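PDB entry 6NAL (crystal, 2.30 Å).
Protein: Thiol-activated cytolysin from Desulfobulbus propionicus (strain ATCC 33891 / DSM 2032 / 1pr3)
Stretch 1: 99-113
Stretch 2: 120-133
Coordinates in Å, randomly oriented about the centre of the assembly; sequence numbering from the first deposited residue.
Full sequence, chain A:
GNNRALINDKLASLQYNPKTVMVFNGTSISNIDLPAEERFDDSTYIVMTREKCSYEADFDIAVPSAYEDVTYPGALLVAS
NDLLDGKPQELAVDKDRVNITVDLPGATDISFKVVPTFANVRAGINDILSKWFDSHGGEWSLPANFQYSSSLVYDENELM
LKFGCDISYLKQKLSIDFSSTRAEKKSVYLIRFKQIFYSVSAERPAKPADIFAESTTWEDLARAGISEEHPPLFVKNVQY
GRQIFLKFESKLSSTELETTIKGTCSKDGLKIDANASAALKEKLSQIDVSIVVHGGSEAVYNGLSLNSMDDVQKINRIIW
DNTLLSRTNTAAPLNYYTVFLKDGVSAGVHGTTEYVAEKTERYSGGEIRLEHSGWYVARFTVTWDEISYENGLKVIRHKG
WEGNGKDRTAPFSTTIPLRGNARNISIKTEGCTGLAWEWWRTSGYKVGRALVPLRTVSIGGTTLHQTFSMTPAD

Stretch 1 (99-113) NITVDLPGATDISFK
Stretch 2, residues 120-133: NVRAGINDILSKWF

Stretch 1 is a beta hairpin and stretch 2 is a helix packed across one face of it. Strand 99-103 runs into a type II turn from Leu 104 to Ala 107, and the chain returns as strand 110-113. The strands are antiparallel: Ile 100 N donates to Phe 112 O (2.8 Å), Phe 112 N to Ile 100 O (2.9 Å), and Val 102 N to Ile 110 O (3.0 Å). Ala 107 N closes the turn on Leu 104 O at 3.0 Å. Gly 106 has phi/psi 77/-7, and a positive phi favours glycine.

Helix 120-133 lies 9.3 Å from the axis of the first strand, at -37°, with N-to-C directions roughly alike. It lies 9.5 Å from the second strand and runs nearly against it, at 150°. In register, CA of Val 102 is 6.9 Å from CA of Ile 125, CA of Phe 112 is 7.1 Å from CA of Gly 124, and CA of Ile 110 is 7.3 Å from CA of Ile 128.

No hydrogen bond crosses the contact. Apolar packing accounts for most of it, and 604 Å² is buried in all. Strand alternation sorts the side chains. Ile 100, Val 102, Ile 110 and Phe 112 point toward the helix, while Thr 101 and Ser 111 point away.

Ile 128 is the centre and has the largest covered area. Its chi1 is m and chi2 t, an extended form that carries CD1 to the hairpin. Val 102 (t) and Ile 110 (m, t) each place CG2 3.6 Å from Ile 128 CD1, and Phe 112 CD1 is 3.5 Å from Ile 128 CD1. One methyl thus touches both strands. Ile 128 CG2 meets Leu 104 CD1 at 4.1 Å.

Phe 112 (chi1 p, 70°; chi2 -98°) has one ring face against Gly 124 CA, which sits 4.0 Å from the Phe 112 ring centroid and 23° off the normal, a CH-pi contact. Ile 128 CD1 is at the ring edge. Phe 112 CE1 comes within 3.6 Å of Gly 124 C. The ring needs the bare backbone here: an ideal CB on Gly 124 would be 2.3 Å from Phe 112 CZ, a clash.

Two aliphatic contacts are longer. Ile 100, with both chi angles m, brings its CD1 to 4.3 Å from CG2 of Val 121, which is t. Ile 125 is m, t, and its CG1 lies 4.4 Å from Val 102 CG2. These aliphatic residues are buried.

At the other end Trp 132 is t, with chi2 63°, and its indole reaches the turn. Trp 132 CE3 is 4.0 Å from Leu 104 CD2, Trp 132 CZ2 3.8 Å from Pro 105 O, and Trp 132 NE1 3.9 Å from Ala 107 CB. Leu 104 has chi1 m and an off-well chi2 of 99°; its CD2 also meets Leu 129 CD2 at 3.8 Å. Leu 129 starts sideways, but its end comes nearer the hairpin.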

# COMPACT_ATOMS: atom_id res chain seq x y z
N ASN A 99 22.41 -10.40 50.45
CA ASN A 99 21.02 -10.12 50.80
C ASN A 99 20.10 -10.45 49.64
O ASN A 99 20.25 -9.91 48.53
CB ASN A 99 20.84 -8.67 51.22
CG ASN A 99 20.96 -8.49 52.72
OD1 ASN A 99 22.05 -8.31 53.24
ND2 ASN A 99 19.82 -8.56 53.43
N ILE A 100 19.16 -11.35 49.90
CA ILE A 100 18.17 -11.82 48.94
C ILE A 100 16.83 -11.26 49.41
O ILE A 100 16.50 -11.36 50.59
CB ILE A 100 18.13 -13.35 48.90
CG1 ILE A 100 19.50 -13.91 48.48
CG2 ILE A 100 17.02 -13.84 47.98
CD1 ILE A 100 19.84 -13.67 47.05
N THR A 101 16.09 -10.64 48.50
CA THR A 101 14.83 -9.99 48.85
C THR A 101 13.72 -10.54 47.97
O THR A 101 13.86 -10.57 46.74
CB THR A 101 14.95 -8.47 48.69
OG1 THR A 101 15.97 -7.99 49.59
CG2 THR A 101 13.63 -7.77 48.94
N VAL A 102 12.66 -11.03 48.60
CA VAL A 102 11.47 -11.51 47.91
C VAL A 102 10.46 -10.39 47.90
O VAL A 102 10.10 -9.89 48.96
CB VAL A 102 10.87 -12.73 48.62
CG1 VAL A 102 9.67 -13.20 47.88
CG2 VAL A 102 11.90 -13.80 48.79
N ASP A 103 9.98 -10.03 46.73
CA ASP A 103 8.99 -8.98 46.60
C ASP A 103 7.65 -9.63 46.30
O ASP A 103 7.41 -10.04 45.16
CB ASP A 103 9.36 -7.99 45.51
CG ASP A 103 8.19 -7.07 45.17
OD1 ASP A 103 7.50 -6.64 46.14
OD2 ASP A 103 7.95 -6.82 43.95
N LEU A 104 6.79 -9.75 47.35
CA LEU A 104 5.46 -10.23 47.00
C LEU A 104 4.46 -9.09 47.05
O LEU A 104 4.49 -8.29 47.98
CB LEU A 104 4.93 -11.34 47.89
CG LEU A 104 5.90 -12.48 48.00
CD1 LEU A 104 6.63 -12.26 49.32
CD2 LEU A 104 5.19 -13.79 48.01
N PRO A 105 3.50 -9.09 46.13
CA PRO A 105 2.55 -7.97 46.01
C PRO A 105 1.60 -7.94 47.19
O PRO A 105 1.15 -8.99 47.67
CB PRO A 105 1.79 -8.26 44.71
CG PRO A 105 2.41 -9.57 44.15
CD PRO A 105 3.11 -10.24 45.32
N GLY A 106 1.35 -6.74 47.67
CA GLY A 106 0.57 -6.55 48.88
C GLY A 106 1.30 -6.85 50.16
O GLY A 106 0.73 -6.62 51.23
N ALA A 107 2.52 -7.37 50.09
CA ALA A 107 3.32 -7.67 51.27
C ALA A 107 4.49 -6.70 51.34
O ALA A 107 4.90 -6.11 50.34
CB ALA A 107 3.84 -9.11 51.22
N THR A 108 5.02 -6.53 52.55
CA THR A 108 6.26 -5.78 52.73
C THR A 108 7.45 -6.70 52.42
O THR A 108 7.47 -7.87 52.82
CB THR A 108 6.38 -5.22 54.16
OG1 THR A 108 7.00 -6.19 55.03
CG2 THR A 108 5.01 -4.81 54.73
N ASP A 109 8.43 -6.17 51.69
CA ASP A 109 9.53 -7.00 51.19
C ASP A 109 10.32 -7.62 52.34
O ASP A 109 10.88 -6.91 53.18
CB ASP A 109 10.47 -6.15 50.32
CG ASP A 109 9.91 -5.84 48.94
OD1 ASP A 109 8.65 -5.87 48.75
OD2 ASP A 109 10.74 -5.54 48.04
N ILE A 110 10.38 -8.96 52.35
CA ILE A 110 11.13 -9.72 53.35
C ILE A 110 12.46 -10.11 52.72
O ILE A 110 12.50 -10.58 51.57
CB ILE A 110 10.34 -10.98 53.80
CG1 ILE A 110 9.06 -10.60 54.57
CG2 ILE A 110 11.22 -11.84 54.68
CD1 ILE A 110 8.17 -11.77 54.96
N SER A 111 13.55 -9.93 53.45
CA SER A 111 14.85 -10.36 52.96
C SER A 111 15.55 -11.32 53.92
O SER A 111 15.16 -11.54 55.07
CB SER A 111 15.74 -9.14 52.59
OG SER A 111 16.11 -8.34 53.68
N PHE A 112 16.57 -11.96 53.39
CA PHE A 112 17.32 -12.97 54.11
C PHE A 112 18.70 -12.98 53.50
O PHE A 112 18.89 -12.61 52.33
CB PHE A 112 16.60 -14.32 54.07
CG PHE A 112 16.60 -14.96 52.76
CD1 PHE A 112 15.51 -14.85 51.94
CD2 PHE A 112 17.69 -15.70 52.36
CE1 PHE A 112 15.49 -15.46 50.70
CE2 PHE A 112 17.69 -16.32 51.11
CZ PHE A 112 16.60 -16.20 50.28
N LYS A 113 19.68 -13.28 54.33
CA LYS A 113 21.09 -13.22 53.97
C LYS A 113 21.58 -14.65 53.98
O LYS A 113 21.41 -15.35 54.97
CB LYS A 113 21.87 -12.34 54.95
CG LYS A 113 23.04 -11.59 54.35
CD LYS A 113 23.83 -10.91 55.47
CE LYS A 113 23.99 -9.40 55.24
NZ LYS A 113 24.69 -9.08 53.94
N ASN A 120 20.39 -22.97 48.78
CA ASN A 120 20.13 -21.94 49.79
C ASN A 120 19.13 -20.89 49.31
O ASN A 120 18.22 -20.48 50.06
CB ASN A 120 21.46 -21.31 50.21
CG ASN A 120 22.29 -22.24 51.12
OD1 ASN A 120 21.80 -23.27 51.60
ND2 ASN A 120 23.53 -21.86 51.37
N VAL A 121 19.27 -20.41 48.06
CA VAL A 121 18.33 -19.39 47.64
C VAL A 121 16.96 -20.01 47.54
O VAL A 121 15.98 -19.39 47.93
CB VAL A 121 18.74 -18.74 46.32
CG1 VAL A 121 17.69 -17.78 45.82
CG2 VAL A 121 20.07 -17.94 46.54
N ARG A 122 16.86 -21.24 47.05
CA ARG A 122 15.56 -21.85 46.85
C ARG A 122 14.85 -22.06 48.19
O ARG A 122 13.68 -21.70 48.36
CB ARG A 122 15.71 -23.18 46.11
CG ARG A 122 14.36 -23.89 45.81
CD ARG A 122 14.52 -25.13 44.90
NE ARG A 122 15.63 -25.99 45.33
CZ ARG A 122 16.04 -27.09 44.69
NH1 ARG A 122 15.44 -27.48 43.58
NH2 ARG A 122 17.07 -27.79 45.16
N ALA A 123 15.57 -22.61 49.17
CA ALA A 123 14.96 -22.82 50.48
C ALA A 123 14.48 -21.51 51.09
O ALA A 123 13.36 -21.44 51.62
CB ALA A 123 15.98 -23.48 51.42
N GLY A 124 15.32 -20.47 51.05
CA GLY A 124 14.91 -19.17 51.57
C GLY A 124 13.67 -18.61 50.91
O GLY A 124 12.79 -18.03 51.58
N ILE A 125 13.58 -18.74 49.57
CA ILE A 125 12.41 -18.25 48.85
C ILE A 125 11.18 -19.02 49.27
O ILE A 125 10.12 -18.45 49.56
CB ILE A 125 12.64 -18.36 47.33
CG1 ILE A 125 13.69 -17.36 46.90
CG2 ILE A 125 11.35 -18.11 46.54
CD1 ILE A 125 14.18 -17.51 45.43
N ASN A 126 11.31 -20.35 49.34
CA ASN A 126 10.16 -21.18 49.66
C ASN A 126 9.73 -21.03 51.11
O ASN A 126 8.56 -21.30 51.42
CB ASN A 126 10.47 -22.63 49.35
CG ASN A 126 10.32 -22.93 47.90
OD1 ASN A 126 9.47 -22.36 47.19
ND2 ASN A 126 11.13 -23.85 47.44
N ASP A 127 10.63 -20.61 51.99
CA ASP A 127 10.24 -20.31 53.36
C ASP A 127 9.38 -19.06 53.41
O ASP A 127 8.23 -19.10 53.86
CB ASP A 127 11.48 -20.16 54.23
CG ASP A 127 11.13 -19.97 55.69
OD1 ASP A 127 11.83 -19.19 56.36
OD2 ASP A 127 10.13 -20.59 56.14
N ILE A 128 9.90 -17.93 52.93
CA ILE A 128 9.11 -16.70 52.84
C ILE A 128 7.77 -16.95 52.14
O ILE A 128 6.75 -16.35 52.50
CB ILE A 128 9.93 -15.61 52.11
CG1 ILE A 128 11.17 -15.33 52.95
CG2 ILE A 128 9.08 -14.37 51.87
CD1 ILE A 128 12.11 -14.37 52.32
N LEU A 129 7.77 -17.78 51.10
CA LEU A 129 6.51 -18.12 50.44
C LEU A 129 5.57 -18.85 51.40
O LEU A 129 4.36 -18.60 51.40
CB LEU A 129 6.78 -18.99 49.22
CG LEU A 129 6.98 -18.29 47.87
CD1 LEU A 129 7.25 -19.37 46.85
CD2 LEU A 129 5.78 -17.50 47.55
N SER A 130 6.11 -19.79 52.18
CA SER A 130 5.31 -20.52 53.16
C SER A 130 4.65 -19.56 54.14
O SER A 130 3.45 -19.64 54.37
CB SER A 130 6.18 -21.54 53.87
OG SER A 130 6.52 -22.58 52.97
N LYS A 131 5.42 -18.62 54.68
CA LYS A 131 4.84 -17.72 55.67
C LYS A 131 3.80 -16.84 55.03
O LYS A 131 2.88 -16.38 55.71
CB LYS A 131 5.94 -16.89 56.34
CG LYS A 131 7.12 -17.69 57.00
CD LYS A 131 6.72 -19.07 57.54
CE LYS A 131 7.94 -20.00 57.81
NZ LYS A 131 9.15 -19.23 58.23
N TRP A 132 3.89 -16.60 53.73
CA TRP A 132 2.90 -15.71 53.14
C TRP A 132 1.60 -16.44 52.86
O TRP A 132 0.53 -15.87 53.09
CB TRP A 132 3.37 -15.06 51.86
CG TRP A 132 2.45 -13.93 51.45
CD1 TRP A 132 2.18 -12.76 52.15
CD2 TRP A 132 1.66 -13.88 50.29
NE1 TRP A 132 1.29 -11.99 51.45
CE2 TRP A 132 0.96 -12.65 50.30
CE3 TRP A 132 1.48 -14.75 49.21
CZ2 TRP A 132 0.10 -12.28 49.28
CZ3 TRP A 132 0.63 -14.38 48.20
CH2 TRP A 132 -0.06 -13.16 48.24
N PHE A 133 1.64 -17.66 52.33
CA PHE A 133 0.36 -18.32 52.17
C PHE A 133 0.02 -19.22 53.37
O PHE A 133 -1.16 -19.55 53.55
CB PHE A 133 0.19 -19.07 50.81
CG PHE A 133 1.31 -19.99 50.40
CD1 PHE A 133 1.79 -20.97 51.26
CD2 PHE A 133 1.83 -19.89 49.10
CE1 PHE A 133 2.82 -21.83 50.83
CE2 PHE A 133 2.85 -20.74 48.67
CZ PHE A 133 3.34 -21.71 49.53